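Carbonic anhydrase from Sordaria macrospora probably catalyses the reversible hydration of carbon dioxide to hydrogencarbonate and a proton at a zinc site, as a tetrameric beta-class carbonic anhydrase. Local coordinates of one contact, PDB 4O1K (chain A, 1.83 Å), residues I107-H112 and E168-V173, beside the matching contact of the related carbonic anhydrase from Coccomyxa sp., PDB 3UCN (chain B, 2.25 Å), residues I98-H103 and A160-V165. Structure 2 is superposed on structure 1 by the backbone atoms of these residues (RMSD 0.34 Å); each is numbered along its deposited sequence.

Structure 1 (4O1K); sequences IVVCGH and EQCRNV. With ZN (zinc ion), chain C.
The imidazole of His112 binds the zinc ion through NE2 at 2.1 Å, completing a site with Cys56, Asp58 and Cys115. At the edge of the Arg171 guanidinium, 11° from its plane, lies Glu168 OE1, whose syn lone pair accepts NH1 at 2.9 Å: a salt bridge between residues about one helical turn apart. Segment 168-173 of helix 154-174 runs nearly antiparallel (157°) to segment 107-112 of strand 106-112, an inner strand of the sheet. Compact, branched side chains suit this buried apolar contact: Val109 CB meets Cys170 SG at 3.9 Å, CG1 faces Gln169 CB at 4.1 Å, and CG2 approaches Val173 CG2. Ile107, its chain extended at chi2 (-180°), brings CD1 tip to tip with Val173 CG1 at 3.8 Å. Gln169 is bent; OE1 accepts a hydrogen bond from Val84 N and NE2 donates one to Asn165 OD1. Apolar Val108 packs on Trp53.

Structure 2 (3UCN); sequences ILVCGH and AQVFNV. With ZN (zinc ion), chain D.
The imidazole of His103 binds the zinc ion through NE2 at 2.2 Å, completing a site with Cys47, Asp49 and Cys106. The Phe163 ring, carried by a CG anti to the backbone N (chi1 179°), stands on the helix flank away from the strand and packs on Ala214; Ala160, one turn earlier, has only a methyl group. Compact, branched side chains suit the buried apolar contact with the strand: Val100 CB meets Val162 CG2 at 4.1 Å, CG1 faces Gln161 CB at 3.7 Å, and CG2 approaches Val165 CG2. Ile98, its chain extended at chi2 (175°), brings CD1 tip to tip with Val165 CG1 at 3.9 Å. Gln161 is bent; OE1 accepts a hydrogen bond from Val75 N and NE2 donates one to Asn157 OD1. Apolar Leu99 packs on Tyr44 and on Leu9 of the second subunit.

How the two compare
The sharpest difference is a charge pair on the helix flank turned from the strand. Arg171(A) NH1 and Glu168(A) OE1 form a salt bridge at 2.9 Å; Phe163(B) and Ala160(B) have no polar side-chain atom to make it, and the nearest atoms of these two side chains, Phe163(B) CB and Ala160(B) CB, are 5.7 Å from each other. The CB atoms coincide at both positions, but chi1 is -70° in Arg171(A) and 179° in Phe163(B), which sends guanidinium and ring to different places. The electrostatic link, which might help to hold the turn, is present in structure 1 alone; structure 2 has an aromatic group and a methyl group at these positions. Even so, each CB still rests on the carbonyl oxygen one turn earlier.

At the interface itself, Cys170(A) is exchanged for Val162(B). SG of Cys170(A) and CG2 of Val162(B) fall 0.6 Å apart after superposition, so the touch on Val109(A) or Val100(B) is kept, while CG1 of Val162(B) is an additional apolar branch. Ile107(A), Gln169(A), Val173(A) and zinc-binding His112(A) keep their place with their counterparts. Behind the strand, Val108(A) CG2 lies near Leu99(B) CG, 1.0 Å apart; Val108(A) CG1 and Leu99(B) CD1 have no counterparts, and both side chains are buried.

Structure 1 (4O1K)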
loop_
_atom_site.group_PDB
_atom_site.type_symbol
_atom_site.label_atom_id
_atom_site.label_comp_id
_atom_site.label_asym_id
_atom_site.label_seq_id
_atom_site.Cartn_x
_atom_site.Cartn_y
_atom_site.Cartn_z
ATOM N N ILE A 107 -7.722 -22.097 -0.485
ATOM C CA ILE A 107 -7.015 -20.975 0.137
ATOM C C ILE A 107 -7.217 -21.151 1.636
ATOM O O ILE A 107 -8.333 -21.305 2.082
ATOM C CB ILE A 107 -7.586 -19.629 -0.292
ATOM C CG1 ILE A 107 -7.448 -19.436 -1.805
ATOM C CG2 ILE A 107 -6.802 -18.476 0.400
ATOM C CD1 ILE A 107 -8.005 -18.085 -2.325
ATOM N N VAL A 108 -6.135 -21.184 2.408
ATOM C CA VAL A 108 -6.235 -21.390 3.855
ATOM C C VAL A 108 -5.696 -20.121 4.488
ATOM O O VAL A 108 -4.632 -19.669 4.083
ATOM C CB VAL A 108 -5.264 -22.497 4.281
ATOM C CG1 VAL A 108 -5.157 -22.551 5.811
ATOM C CG2 VAL A 108 -5.695 -23.864 3.676
ATOM N N VAL A 109 -6.413 -19.567 5.461
ATOM C CA VAL A 109 -5.835 -18.554 6.346
ATOM C C VAL A 109 -5.582 -19.299 7.633
ATOM O O VAL A 109 -6.514 -19.848 8.223
ATOM C CB VAL A 109 -6.816 -17.410 6.622
ATOM C CG1 VAL A 109 -6.251 -16.464 7.687
ATOM C CG2 VAL A 109 -7.062 -16.633 5.341
ATOM N N CYS A 110 -4.318 -19.338 8.058
ATOM C CA CYS A 110 -3.979 -20.071 9.273
ATOM C C CYS A 110 -3.464 -19.113 10.318
ATOM O O CYS A 110 -2.416 -18.475 10.120
ATOM C CB CYS A 110 -2.906 -21.114 8.979
ATOM S SG CYS A 110 -2.673 -22.277 10.374
ATOM N N GLY A 111 -4.192 -18.982 11.422
ATOM C CA GLY A 111 -3.661 -18.185 12.513
ATOM C C GLY A 111 -2.974 -19.123 13.486
ATOM O O GLY A 111 -2.869 -20.324 13.223
ATOM N N HIS A 112 -2.513 -18.589 14.612
ATOM C CA HIS A 112 -1.887 -19.472 15.598
ATOM C C HIS A 112 -2.011 -18.871 16.979
ATOM O O HIS A 112 -1.957 -17.644 17.140
ATOM C CB HIS A 112 -0.432 -19.802 15.222
ATOM C CG HIS A 112 0.491 -18.624 15.271
ATOM N ND1 HIS A 112 1.578 -18.567 16.118
ATOM C CD2 HIS A 112 0.476 -17.450 14.595
ATOM C CE1 HIS A 112 2.178 -17.394 15.980
ATOM N NE2 HIS A 112 1.539 -16.708 15.052
ATOM N N GLU A 168 -12.378 -13.257 10.071
ATOM C CA GLU A 168 -12.474 -11.981 9.347
ATOM C C GLU A 168 -11.548 -11.918 8.138
ATOM O O GLU A 168 -11.943 -11.366 7.093
ATOM C CB GLU A 168 -12.238 -10.772 10.260
ATOM C CG GLU A 168 -13.354 -10.504 11.271
ATOM C CD GLU A 168 -14.727 -10.246 10.616
ATOM O OE1 GLU A 168 -14.792 -9.883 9.419
ATOM O OE2 GLU A 168 -15.748 -10.392 11.312
ATOM N N GLN A 169 -10.333 -12.473 8.252
ATOM C CA GLN A 169 -9.425 -12.473 7.096
ATOM C C GLN A 169 -9.931 -13.419 6.012
ATOM O O GLN A 169 -9.774 -13.160 4.803
ATOM C CB GLN A 169 -7.960 -12.775 7.475
ATOM C CG GLN A 169 -7.365 -11.860 8.581
ATOM C CD GLN A 169 -7.680 -10.384 8.398
ATOM O OE1 GLN A 169 -7.493 -9.835 7.313
ATOM N NE2 GLN A 169 -8.160 -9.730 9.468
ATOM N N CYS A 170 -10.570 -14.513 6.429
ATOM C CA CYS A 170 -11.277 -15.347 5.448
ATOM C C CYS A 170 -12.395 -14.562 4.714
ATOM O O CYS A 170 -12.537 -14.661 3.483
ATOM C CB CYS A 170 -11.900 -16.542 6.136
ATOM S SG CYS A 170 -10.670 -17.770 6.610
ATOM N N ARG A 171 -13.215 -13.842 5.478
ATOM C CA ARG A 171 -14.216 -12.974 4.856
ATOM C C ARG A 171 -13.549 -12.047 3.841
ATOM O O ARG A 171 -14.063 -11.874 2.737
ATOM C CB ARG A 171 -14.981 -12.151 5.907
ATOM C CG ARG A 171 -15.928 -12.975 6.795
ATOM C CD ARG A 171 -16.827 -12.042 7.631
ATOM N NE ARG A 171 -17.675 -11.198 6.785
ATOM C CZ ARG A 171 -17.503 -9.887 6.609
ATOM N NH1 ARG A 171 -16.522 -9.245 7.237
ATOM N NH2 ARG A 171 -18.324 -9.203 5.816
ATOM N N ASN A 172 -12.421 -11.425 4.203
ATOM C CA ASN A 172 -11.724 -10.538 3.248
ATOM C C ASN A 172 -11.219 -11.237 1.998
ATOM O O ASN A 172 -11.150 -10.612 0.930
ATOM C CB ASN A 172 -10.557 -9.807 3.915
ATOM C CG ASN A 172 -11.012 -8.908 5.060
ATOM O OD1 ASN A 172 -12.189 -8.586 5.179
ATOM N ND2 ASN A 172 -10.074 -8.526 5.914
ATOM N N VAL A 173 -10.841 -12.519 2.114
ATOM C CA VAL A 173 -10.483 -13.272 0.898
ATOM C C VAL A 173 -11.726 -13.443 0.024
ATOM O O VAL A 173 -11.662 -13.262 -1.210
ATOM C CB VAL A 173 -9.909 -14.674 1.211
ATOM C CG1 VAL A 173 -9.709 -15.458 -0.094
ATOM C CG2 VAL A 173 -8.581 -14.553 1.905
HETATM ZN ZN ZN C . 1.568 -14.630 14.732
#

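Structure 2 (3UCN)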
loop_
_atom_site.group_PDB
_atom_site.type_symbol
_atom_site.label_atom_id
_atom_site.label_comp_id
_atom_site.label_asym_id
_atom_site.label_seq_id
_atom_site.Cartn_x
_atom_site.Cartn_y
_atom_site.Cartn_z
ATOM N N ILE B 98 -7.664 -22.135 -0.625
ATOM C CA ILE B 98 -6.891 -21.061 0.026
ATOM C C ILE B 98 -7.010 -21.296 1.472
ATOM O O ILE B 98 -8.108 -21.347 1.958
ATOM C CB ILE B 98 -7.489 -19.699 -0.268
ATOM C CG1 ILE B 98 -7.382 -19.424 -1.762
ATOM C CG2 ILE B 98 -6.797 -18.645 0.587
ATOM C CD1 ILE B 98 -8.043 -18.165 -2.200
ATOM N N LEU B 99 -5.881 -21.479 2.156
ATOM C CA LEU B 99 -5.823 -21.677 3.589
ATOM C C LEU B 99 -5.437 -20.360 4.259
ATOM O O LEU B 99 -4.384 -19.821 3.976
ATOM C CB LEU B 99 -4.783 -22.730 3.955
ATOM C CG LEU B 99 -4.875 -24.080 3.241
ATOM C CD1 LEU B 99 -3.673 -24.904 3.629
ATOM C CD2 LEU B 99 -6.119 -24.818 3.694
ATOM N N VAL B 100 -6.309 -19.852 5.138
ATOM C CA VAL B 100 -6.020 -18.735 5.983
ATOM C C VAL B 100 -5.813 -19.311 7.354
ATOM O O VAL B 100 -6.724 -19.874 7.977
ATOM C CB VAL B 100 -7.183 -17.725 5.978
ATOM C CG1 VAL B 100 -6.802 -16.442 6.744
ATOM C CG2 VAL B 100 -7.578 -17.377 4.559
ATOM N N CYS B 101 -4.602 -19.170 7.856
ATOM C CA CYS B 101 -4.271 -19.790 9.085
ATOM C C CYS B 101 -3.775 -18.768 10.105
ATOM O O CYS B 101 -2.884 -17.977 9.850
ATOM C CB CYS B 101 -3.206 -20.827 8.757
ATOM S SG CYS B 101 -2.456 -21.711 10.166
ATOM N N GLY B 102 -4.341 -18.780 11.300
ATOM C CA GLY B 102 -3.765 -17.975 12.393
ATOM C C GLY B 102 -3.226 -18.959 13.397
ATOM O O GLY B 102 -3.274 -20.188 13.169
ATOM N N HIS B 103 -2.697 -18.447 14.507
ATOM C CA HIS B 103 -2.186 -19.331 15.489
ATOM C C HIS B 103 -2.215 -18.706 16.896
ATOM O O HIS B 103 -2.056 -17.443 17.063
ATOM C CB HIS B 103 -0.745 -19.657 15.136
ATOM C CG HIS B 103 0.163 -18.482 15.297
ATOM N ND1 HIS B 103 0.971 -18.325 16.397
ATOM C CD2 HIS B 103 0.314 -17.349 14.549
ATOM C CE1 HIS B 103 1.653 -17.195 16.292
ATOM N NE2 HIS B 103 1.260 -16.579 15.185
ATOM N N ALA B 160 -12.233 -12.782 10.363
ATOM C CA ALA B 160 -12.170 -11.568 9.548
ATOM C C ALA B 160 -11.398 -11.776 8.238
ATOM O O ALA B 160 -11.800 -11.273 7.172
ATOM C CB ALA B 160 -11.563 -10.372 10.344
ATOM N N GLN B 161 -10.248 -12.460 8.334
ATOM C CA GLN B 161 -9.384 -12.663 7.165
ATOM C C GLN B 161 -9.952 -13.643 6.155
ATOM O O GLN B 161 -9.796 -13.455 4.944
ATOM C CB GLN B 161 -8.004 -13.083 7.588
ATOM C CG GLN B 161 -7.298 -12.177 8.541
ATOM C CD GLN B 161 -7.487 -10.678 8.233
ATOM O OE1 GLN B 161 -7.550 -10.206 7.066
ATOM N NE2 GLN B 161 -7.611 -9.924 9.306
ATOM N N VAL B 162 -10.660 -14.676 6.625
ATOM C CA VAL B 162 -11.446 -15.511 5.670
ATOM C C VAL B 162 -12.451 -14.646 4.958
ATOM O O VAL B 162 -12.541 -14.710 3.710
ATOM C CB VAL B 162 -12.166 -16.660 6.367
ATOM C CG1 VAL B 162 -13.128 -17.440 5.372
ATOM C CG2 VAL B 162 -11.139 -17.578 6.998
ATOM N N PHE B 163 -13.199 -13.815 5.710
ATOM C CA PHE B 163 -14.172 -12.916 5.062
ATOM C C PHE B 163 -13.494 -12.032 3.992
ATOM O O PHE B 163 -13.954 -11.949 2.824
ATOM C CB PHE B 163 -14.927 -12.102 6.111
ATOM C CG PHE B 163 -15.922 -11.154 5.533
ATOM C CD1 PHE B 163 -17.281 -11.465 5.521
ATOM C CD2 PHE B 163 -15.506 -9.938 4.959
ATOM C CE1 PHE B 163 -18.198 -10.577 4.985
ATOM C CE2 PHE B 163 -16.441 -9.049 4.367
ATOM C CZ PHE B 163 -17.781 -9.362 4.412
ATOM N N ASN B 164 -12.376 -11.416 4.366
ATOM C CA ASN B 164 -11.568 -10.603 3.406
ATOM C C ASN B 164 -11.083 -11.379 2.134
ATOM O O ASN B 164 -11.089 -10.832 1.032
ATOM C CB ASN B 164 -10.351 -9.982 4.137
ATOM C CG ASN B 164 -10.748 -8.949 5.176
ATOM O OD1 ASN B 164 -11.780 -8.326 5.052
ATOM N ND2 ASN B 164 -9.919 -8.784 6.236
ATOM N N VAL B 165 -10.620 -12.627 2.316
ATOM C CA VAL B 165 -10.355 -13.477 1.169
ATOM C C VAL B 165 -11.600 -13.559 0.289
ATOM O O VAL B 165 -11.480 -13.272 -0.941
ATOM C CB VAL B 165 -9.831 -14.862 1.536
ATOM C CG1 VAL B 165 -9.725 -15.717 0.305
ATOM C CG2 VAL B 165 -8.413 -14.701 2.077
HETATM ZN ZN ZN D . 1.526 -14.480 14.710
#